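Minor fimbrium subunit Mfa5 (Porphyromonas gingivalis ATCC 33277, PDB 6TO1) serves as an accessory subunit of the minor fimbriae, surface filaments that mediate biofilm formation and adhesion to host cells and other oral bacteria. Local coordinates at residues Leu563-His576 against Tyr594-Ala606. Numbering follows the deposited sequence.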
ATOM      1  N   LEU A 563       5.261  48.884  42.359  1.00 28.02           N
ATOM      2  CA  LEU A 563       4.362  49.882  42.931  1.00 30.72           C
ATOM      3  C   LEU A 563       2.991  49.921  42.278  1.00 28.34           C
ATOM      4  O   LEU A 563       2.040  50.422  42.886  1.00 26.24           O
ATOM      5  CB  LEU A 563       4.976  51.285  42.800  1.00 22.99           C
ATOM      6  CG  LEU A 563       6.232  51.524  43.626  1.00 23.23           C
ATOM      7  CD1 LEU A 563       7.007  52.745  43.115  1.00 28.25           C
ATOM      8  CD2 LEU A 563       5.830  51.698  45.085  1.00 26.51           C
ATOM      9  N   GLN A 564       2.886  49.440  41.052  1.00 28.01           N
ATOM     10  CA  GLN A 564       1.705  49.580  40.224  1.00 27.89           C
ATOM     11  C   GLN A 564       1.716  48.408  39.253  1.00 27.35           C
ATOM     12  O   GLN A 564       2.784  48.012  38.776  1.00 26.22           O
ATOM     13  CB  GLN A 564       1.748  50.911  39.499  1.00 27.92           C
ATOM     14  CG  GLN A 564       0.691  51.126  38.488  1.00 43.23           C
ATOM     15  CD  GLN A 564       0.733  52.539  37.975  1.00 33.94           C
ATOM     16  OE1 GLN A 564       0.179  53.444  38.584  1.00 36.05           O
ATOM     17  NE2 GLN A 564       1.398  52.741  36.856  1.00 36.32           N
ATOM     18  N   SER A 565       0.537  47.862  38.951  1.00 28.15           N
ATOM     19  CA  SER A 565       0.472  46.687  38.087  1.00 28.55           C
ATOM     20  C   SER A 565       1.171  46.922  36.754  1.00 21.14           C
ATOM     21  O   SER A 565       1.003  47.961  36.105  1.00 26.00           O
ATOM     22  CB  SER A 565      -0.988  46.307  37.826  1.00 32.45           C
ATOM     23  OG  SER A 565      -1.639  45.939  39.025  1.00 38.30           O
ATOM     24  N   GLN A 566       1.950  45.933  36.330  1.00 25.54           N
ATOM     25  CA  GLN A 566       2.520  45.971  34.994  1.00 26.94           C
ATOM     26  C   GLN A 566       1.406  46.131  33.968  1.00 27.90           C
ATOM     27  O   GLN A 566       0.284  45.662  34.167  1.00 32.48           O
ATOM     28  CB  GLN A 566       3.332  44.697  34.755  1.00 33.01           C
ATOM     29  CG  GLN A 566       3.855  44.539  33.361  1.00 33.37           C
ATOM     30  CD  GLN A 566       3.162  43.406  32.628  1.00 45.37           C
ATOM     31  OE1 GLN A 566       3.148  42.263  33.085  1.00 48.79           O
ATOM     32  NE2 GLN A 566       2.579  43.721  31.485  1.00 43.20           N
ATOM     33  N   ASP A 567       1.691  46.867  32.894  1.00 26.69           N
ATOM     34  CA  ASP A 567       0.739  46.995  31.797  1.00 31.30           C
ATOM     35  C   ASP A 567       1.492  46.869  30.477  1.00 36.83           C
ATOM     36  O   ASP A 567       2.719  46.750  30.445  1.00 31.90           O
ATOM     37  CB  ASP A 567      -0.077  48.301  31.867  1.00 24.69           C
ATOM     38  CG  ASP A 567       0.772  49.576  31.760  1.00 40.83           C
ATOM     39  OD1 ASP A 567       1.812  49.582  31.097  1.00 36.82           O
ATOM     40  OD2 ASP A 567       0.366  50.605  32.328  1.00 37.09           O
ATOM     41  N   PHE A 568       0.750  46.890  29.378  1.00 27.59           N
ATOM     42  CA  PHE A 568       1.322  46.763  28.054  1.00 26.28           C
ATOM     43  C   PHE A 568       1.223  48.077  27.305  1.00 32.75           C
ATOM     44  O   PHE A 568       0.298  48.868  27.526  1.00 32.78           O
ATOM     45  CB  PHE A 568       0.614  45.674  27.247  1.00 31.09           C
ATOM     46  CG  PHE A 568       0.865  44.306  27.761  1.00 28.59           C
ATOM     47  CD1 PHE A 568       0.003  43.730  28.669  1.00 31.94           C
ATOM     48  CD2 PHE A 568       1.983  43.589  27.358  1.00 31.41           C
ATOM     49  CE1 PHE A 568       0.225  42.462  29.162  1.00 33.31           C
ATOM     50  CE2 PHE A 568       2.207  42.307  27.859  1.00 26.07           C
ATOM     51  CZ  PHE A 568       1.321  41.747  28.760  1.00 36.51           C
ATOM     52  N   PHE A 569       2.178  48.274  26.404  1.00 24.87           N
ATOM     53  CA  PHE A 569       2.267  49.436  25.538  1.00 28.56           C
ATOM     54  C   PHE A 569       1.861  49.051  24.129  1.00 38.77           C
ATOM     55  O   PHE A 569       2.346  48.050  23.592  1.00 31.35           O
ATOM     56  CB  PHE A 569       3.695  49.997  25.516  1.00 24.71           C
ATOM     57  CG  PHE A 569       3.972  50.947  24.368  1.00 38.75           C
ATOM     58  CD1 PHE A 569       3.633  52.290  24.456  1.00 36.09           C
ATOM     59  CD2 PHE A 569       4.589  50.495  23.209  1.00 26.47           C
ATOM     60  CE1 PHE A 569       3.891  53.161  23.403  1.00 36.87           C
ATOM     61  CE2 PHE A 569       4.839  51.353  22.150  1.00 42.04           C
ATOM     62  CZ  PHE A 569       4.501  52.696  22.250  1.00 40.04           C
ATOM     63  N   LEU A 570       1.012  49.871  23.518  1.00 30.09           N
ATOM     64  CA  LEU A 570       0.609  49.700  22.126  1.00 31.26           C
ATOM     65  C   LEU A 570       0.910  50.970  21.347  1.00 38.68           C
ATOM     66  O   LEU A 570       0.367  52.037  21.675  1.00 44.01           O
ATOM     67  CB  LEU A 570      -0.877  49.356  22.061  1.00 41.99           C
ATOM     68  CG  LEU A 570      -1.350  48.571  20.849  1.00 41.94           C
ATOM     69  CD1 LEU A 570      -0.657  47.223  20.767  1.00 39.49           C
ATOM     70  CD2 LEU A 570      -2.861  48.391  20.897  1.00 51.30           C
ATOM     71  N   PRO A 571       1.747  50.924  20.334  1.00 31.57           N
ATOM     72  CA  PRO A 571       2.088  52.135  19.586  1.00 39.23           C
ATOM     73  C   PRO A 571       0.938  52.517  18.662  1.00 43.48           C
ATOM     74  O   PRO A 571      -0.070  51.819  18.564  1.00 48.14           O
ATOM     75  CB  PRO A 571       3.332  51.720  18.806  1.00 42.58           C
ATOM     76  CG  PRO A 571       3.096  50.248  18.555  1.00 32.54           C
ATOM     77  CD  PRO A 571       2.294  49.709  19.692  1.00 35.14           C
ATOM     78  N   SER A 572       1.095  53.662  18.003  1.00 47.45           N
ATOM     79  CA  SER A 572       0.143  54.079  16.986  1.00 64.27           C
ATOM     80  C   SER A 572       0.507  53.453  15.640  1.00 56.72           C
ATOM     81  O   SER A 572       1.612  52.950  15.433  1.00 54.94           O
ATOM     82  CB  SER A 572       0.103  55.599  16.871  1.00 55.89           C
ATOM     83  OG  SER A 572      -0.916  56.137  17.690  1.00 81.55           O
ATOM     84  N   GLY A 573      -0.434  53.509  14.715  1.00 62.70           N
ATOM     85  CA  GLY A 573      -0.277  52.911  13.407  1.00 69.51           C
ATOM     86  C   GLY A 573      -1.126  51.660  13.252  1.00 62.61           C
ATOM     87  O   GLY A 573      -1.663  51.100  14.208  1.00 59.07           O
ATOM     88  N   GLY A 574      -1.243  51.234  12.009  1.00 57.88           N
ATOM     89  CA  GLY A 574      -2.021  50.056  11.712  1.00 67.61           C
ATOM     90  C   GLY A 574      -1.226  48.788  11.907  1.00 62.75           C
ATOM     91  O   GLY A 574      -0.004  48.795  12.043  1.00 64.05           O
ATOM     92  N   GLY A 575      -1.948  47.678  11.925  1.00 59.04           N
ATOM     93  CA  GLY A 575      -1.349  46.372  11.992  1.00 54.79           C
ATOM     94  C   GLY A 575      -1.291  45.786  13.383  1.00 50.58           C
ATOM     95  O   GLY A 575      -1.180  44.564  13.524  1.00 43.05           O
ATOM     96  N   HIS A 576      -1.368  46.618  14.410  1.00 43.42           N
ATOM     97  CA  HIS A 576      -1.317  46.118  15.773  1.00 39.04           C
ATOM     98  C   HIS A 576      -2.681  45.612  16.203  1.00 43.08           C
ATOM     99  O   HIS A 576      -3.718  45.981  15.648  1.00 44.18           O
ATOM    100  CB  HIS A 576      -0.771  47.218  16.676  1.00 37.65           C
ATOM    101  CG  HIS A 576       0.461  47.857  16.113  1.00 41.60           C
ATOM    102  ND1 HIS A 576       1.558  47.125  15.721  1.00 38.40           N
ATOM    103  CD2 HIS A 576       0.752  49.149  15.826  1.00 38.39           C
ATOM    104  CE1 HIS A 576       2.484  47.936  15.240  1.00 42.98           C
ATOM    105  NE2 HIS A 576       2.020  49.171  15.296  1.00 49.42           N
ATOM    106  N   TYR A 594      10.497  51.493  19.801  1.00 28.46           N
ATOM    107  CA  TYR A 594       9.310  52.289  20.052  1.00 30.93           C
ATOM    108  C   TYR A 594       9.584  53.242  21.207  1.00 29.15           C
ATOM    109  O   TYR A 594      10.389  52.939  22.096  1.00 27.83           O
ATOM    110  CB  TYR A 594       8.127  51.407  20.368  1.00 33.73           C
ATOM    111  CG  TYR A 594       7.716  50.589  19.180  1.00 33.47           C
ATOM    112  CD1 TYR A 594       6.755  51.060  18.301  1.00 35.64           C
ATOM    113  CD2 TYR A 594       8.308  49.361  18.920  1.00 28.79           C
ATOM    114  CE1 TYR A 594       6.373  50.337  17.207  1.00 37.16           C
ATOM    115  CE2 TYR A 594       7.928  48.624  17.813  1.00 28.75           C
ATOM    116  CZ  TYR A 594       6.961  49.118  16.968  1.00 31.96           C
ATOM    117  OH  TYR A 594       6.575  48.412  15.860  1.00 34.28           O
ATOM    118  N   SER A 595       8.890  54.387  21.185  1.00 35.91           N
ATOM    119  CA  SER A 595       9.027  55.430  22.206  1.00 28.68           C
ATOM    120  C   SER A 595       7.962  55.197  23.267  1.00 25.42           C
ATOM    121  O   SER A 595       6.765  55.420  23.035  1.00 32.81           O
ATOM    122  CB  SER A 595       8.917  56.817  21.571  1.00 35.42           C
ATOM    123  OG  SER A 595       8.984  57.832  22.564  1.00 46.60           O
ATOM    124  N   VAL A 596       8.381  54.702  24.422  1.00 25.76           N
ATOM    125  CA  VAL A 596       7.454  54.147  25.401  1.00 23.64           C
ATOM    126  C   VAL A 596       7.398  55.080  26.605  1.00 26.19           C
ATOM    127  O   VAL A 596       8.423  55.272  27.274  1.00 25.89           O
ATOM    128  CB  VAL A 596       7.859  52.730  25.835  1.00 21.23           C
ATOM    129  CG1 VAL A 596       6.886  52.215  26.836  1.00 24.54           C
ATOM    130  CG2 VAL A 596       7.925  51.854  24.590  1.00 24.74           C
ATOM    131  N   PRO A 597       6.236  55.639  26.932  1.00 28.15           N
ATOM    132  CA  PRO A 597       6.123  56.446  28.144  1.00 33.57           C
ATOM    133  C   PRO A 597       5.466  55.652  29.256  1.00 24.60           C
ATOM    134  O   PRO A 597       4.713  54.702  29.001  1.00 25.41           O
ATOM    135  CB  PRO A 597       5.225  57.605  27.685  1.00 23.46           C
ATOM    136  CG  PRO A 597       4.192  56.873  26.834  1.00 31.13           C
ATOM    137  CD  PRO A 597       4.959  55.666  26.187  1.00 28.30           C
ATOM    138  N   PRO A 598       5.692  56.026  30.513  1.00 23.97           N
ATOM    139  CA  PRO A 598       4.895  55.436  31.595  1.00 22.75           C
ATOM    140  C   PRO A 598       3.443  55.902  31.496  1.00 24.46           C
ATOM    141  O   PRO A 598       3.147  56.986  30.986  1.00 26.59           O
ATOM    142  CB  PRO A 598       5.571  55.960  32.869  1.00 23.40           C
ATOM    143  CG  PRO A 598       6.168  57.274  32.451  1.00 22.42           C
ATOM    144  CD  PRO A 598       6.535  57.157  30.971  1.00 24.16           C
ATOM    145  N   THR A 599       2.526  55.065  31.966  1.00 27.72           N
ATOM    146  CA  THR A 599       1.129  55.490  31.968  1.00 27.93           C
ATOM    147  C   THR A 599       0.917  56.682  32.893  1.00 33.81           C
ATOM    148  O   THR A 599       0.037  57.506  32.644  1.00 30.64           O
ATOM    149  CB  THR A 599       0.207  54.347  32.367  1.00 29.44           C
ATOM    150  OG1 THR A 599       0.593  53.803  33.628  1.00 46.96           O
ATOM    151  CG2 THR A 599       0.286  53.275  31.317  1.00 26.94           C
ATOM    152  N   ASN A 600       1.702  56.793  33.955  1.00 29.74           N
ATOM    153  CA  ASN A 600       1.579  57.947  34.836  1.00 30.57           C
ATOM    154  C   ASN A 600       2.933  58.266  35.438  1.00 32.05           C
ATOM    155  O   ASN A 600       3.797  57.405  35.546  1.00 25.50           O
ATOM    156  CB  ASN A 600       0.577  57.726  35.965  1.00 26.71           C
ATOM    157  CG  ASN A 600       0.651  56.352  36.548  1.00 43.00           C
ATOM    158  OD1 ASN A 600       0.965  55.384  35.857  1.00 56.36           O
ATOM    159  ND2 ASN A 600       0.348  56.243  37.822  1.00 44.48           N
ATOM    160  N   THR A 601       3.100  59.521  35.857  1.00 24.55           N
ATOM    161  CA  THR A 601       4.354  59.965  36.460  1.00 24.70           C
ATOM    162  C   THR A 601       4.258  60.150  37.966  1.00 26.55           C
ATOM    163  O   THR A 601       5.279  60.414  38.611  1.00 24.99           O
ATOM    164  CB  THR A 601       4.792  61.280  35.808  1.00 31.62           C
ATOM    165  OG1 THR A 601       3.704  62.210  35.889  1.00 29.98           O
ATOM    166  CG2 THR A 601       5.146  61.038  34.367  1.00 30.23           C
ATOM    167  N   VAL A 602       3.069  60.003  38.528  1.00 27.34           N
ATOM    168  CA  VAL A 602       2.844  59.988  39.958  1.00 25.48           C
ATOM    169  C   VAL A 602       1.999  58.774  40.303  1.00 26.95           C
ATOM    170  O   VAL A 602       0.972  58.517  39.661  1.00 30.49           O
ATOM    171  CB  VAL A 602       2.153  61.283  40.432  1.00 25.54           C
ATOM    172  CG1 VAL A 602       1.780  61.151  41.876  1.00 28.15           C
ATOM    173  CG2 VAL A 602       3.059  62.472  40.207  1.00 30.76           C
ATOM    174  N   ILE A 603       2.427  58.029  41.315  1.00 21.94           N
ATOM    175  CA  ILE A 603       1.695  56.859  41.785  1.00 25.55           C
ATOM    176  C   ILE A 603       1.348  57.058  43.248  1.00 30.89           C
ATOM    177  O   ILE A 603       2.234  57.292  44.081  1.00 27.72           O
ATOM    178  CB  ILE A 603       2.495  55.549  41.611  1.00 27.27           C
ATOM    179  CG1 ILE A 603       2.823  55.276  40.150  1.00 27.95           C
ATOM    180  CG2 ILE A 603       1.731  54.401  42.275  1.00 32.15           C
ATOM    181  CD1 ILE A 603       3.934  54.217  39.956  1.00 28.29           C
ATOM    182  N   THR A 604       0.073  56.892  43.571  1.00 28.57           N
ATOM    183  CA  THR A 604      -0.389  56.914  44.950  1.00 28.91           C
ATOM    184  C   THR A 604      -0.899  55.530  45.306  1.00 34.38           C
ATOM    185  O   THR A 604      -1.863  55.057  44.693  1.00 32.87           O
ATOM    186  CB  THR A 604      -1.498  57.943  45.167  1.00 33.03           C
ATOM    187  OG1 THR A 604      -1.068  59.229  44.723  1.00 32.76           O
ATOM    188  CG2 THR A 604      -1.865  57.994  46.636  1.00 35.55           C
ATOM    189  N   THR A 605      -0.264  54.902  46.297  1.00 34.87           N
ATOM    190  CA  THR A 605      -0.560  53.534  46.687  1.00 35.27           C
ATOM    191  C   THR A 605      -1.759  53.488  47.632  1.00 42.78           C
ATOM    192  O   THR A 605      -2.281  54.520  48.064  1.00 36.34           O
ATOM    193  CB  THR A 605       0.665  52.894  47.351  1.00 34.72           C
ATOM    194  OG1 THR A 605       1.304  53.827  48.224  1.00 35.52           O
ATOM    195  CG2 THR A 605       1.651  52.450  46.302  1.00 36.73           C
ATOM    196  N   ALA A 606      -2.191  52.260  47.953  1.00 38.28           N
ATOM    197  CA  ALA A 606      -3.354  52.074  48.819  1.00 43.20           C
ATOM    198  C   ALA A 606      -3.101  52.620  50.221  1.00 42.46           C
ATOM    199  O   ALA A 606      -4.013  53.157  50.861  1.00 46.19           O
ATOM    200  CB  ALA A 606      -3.718  50.589  48.886  1.00 44.41           C
TER
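Gln564 and Asn600 meet amide to amide, each side chain giving one N-H and taking one. Asn600 ND2 donates to Gln564 OE1 at 2.9 Å and Gln564 NE2 returns the bond to Asn600 OD1, also at 2.9 Å. Both donors lie in the partner's carbonyl plane on a lone pair, and with the two amide planes only 18° apart the pair closes a nearly flat ring that fixes the rotation of both groups. Gln564 reaches across with CG anti to the backbone N (chi1 173°) and an extended chain. The buried Ile603 backs this chain by van der Waals packing, CG1 3.6 Å from Gln564 OE1 and CD1 4.0 Å from Gln564 CB. Asn600 is gripped further within its own segment: OD1 also accepts from Thr599 OG1 in the loop, and ND2 donates as well to Val602 O at the start of strand 602-604.

Toward the other end the contact turns apolar. Val596 CG2 sits over the centre of one face of the Phe569 ring, 3.9 Å from its centroid, a CH-pi contact, while Pro571 N lies above the opposite face near the rim. With chi1 at 164°, Phe569 turns CG away from its own N and carries the ring across to Val596 and Tyr594, bringing CE2 to 3.7 Å from Tyr594 CB. Pro571 in turn rests CB 3.5 Å from Tyr594 CD1.

Strand 530-539 positions the middle. Arg535 forms a salt bridge with Asp567 and a hydrogen bond to Pro597 O, while the Tyr537 hydroxyl bonds with both Asp567 and Thr599. Strands 565-568 and 602-604 lie at different ends of one mixed sheet, and 592-596 pairs separately with 624-628; side chains thus bridge strands that no backbone ladder joins, consistent with a β-sandwich.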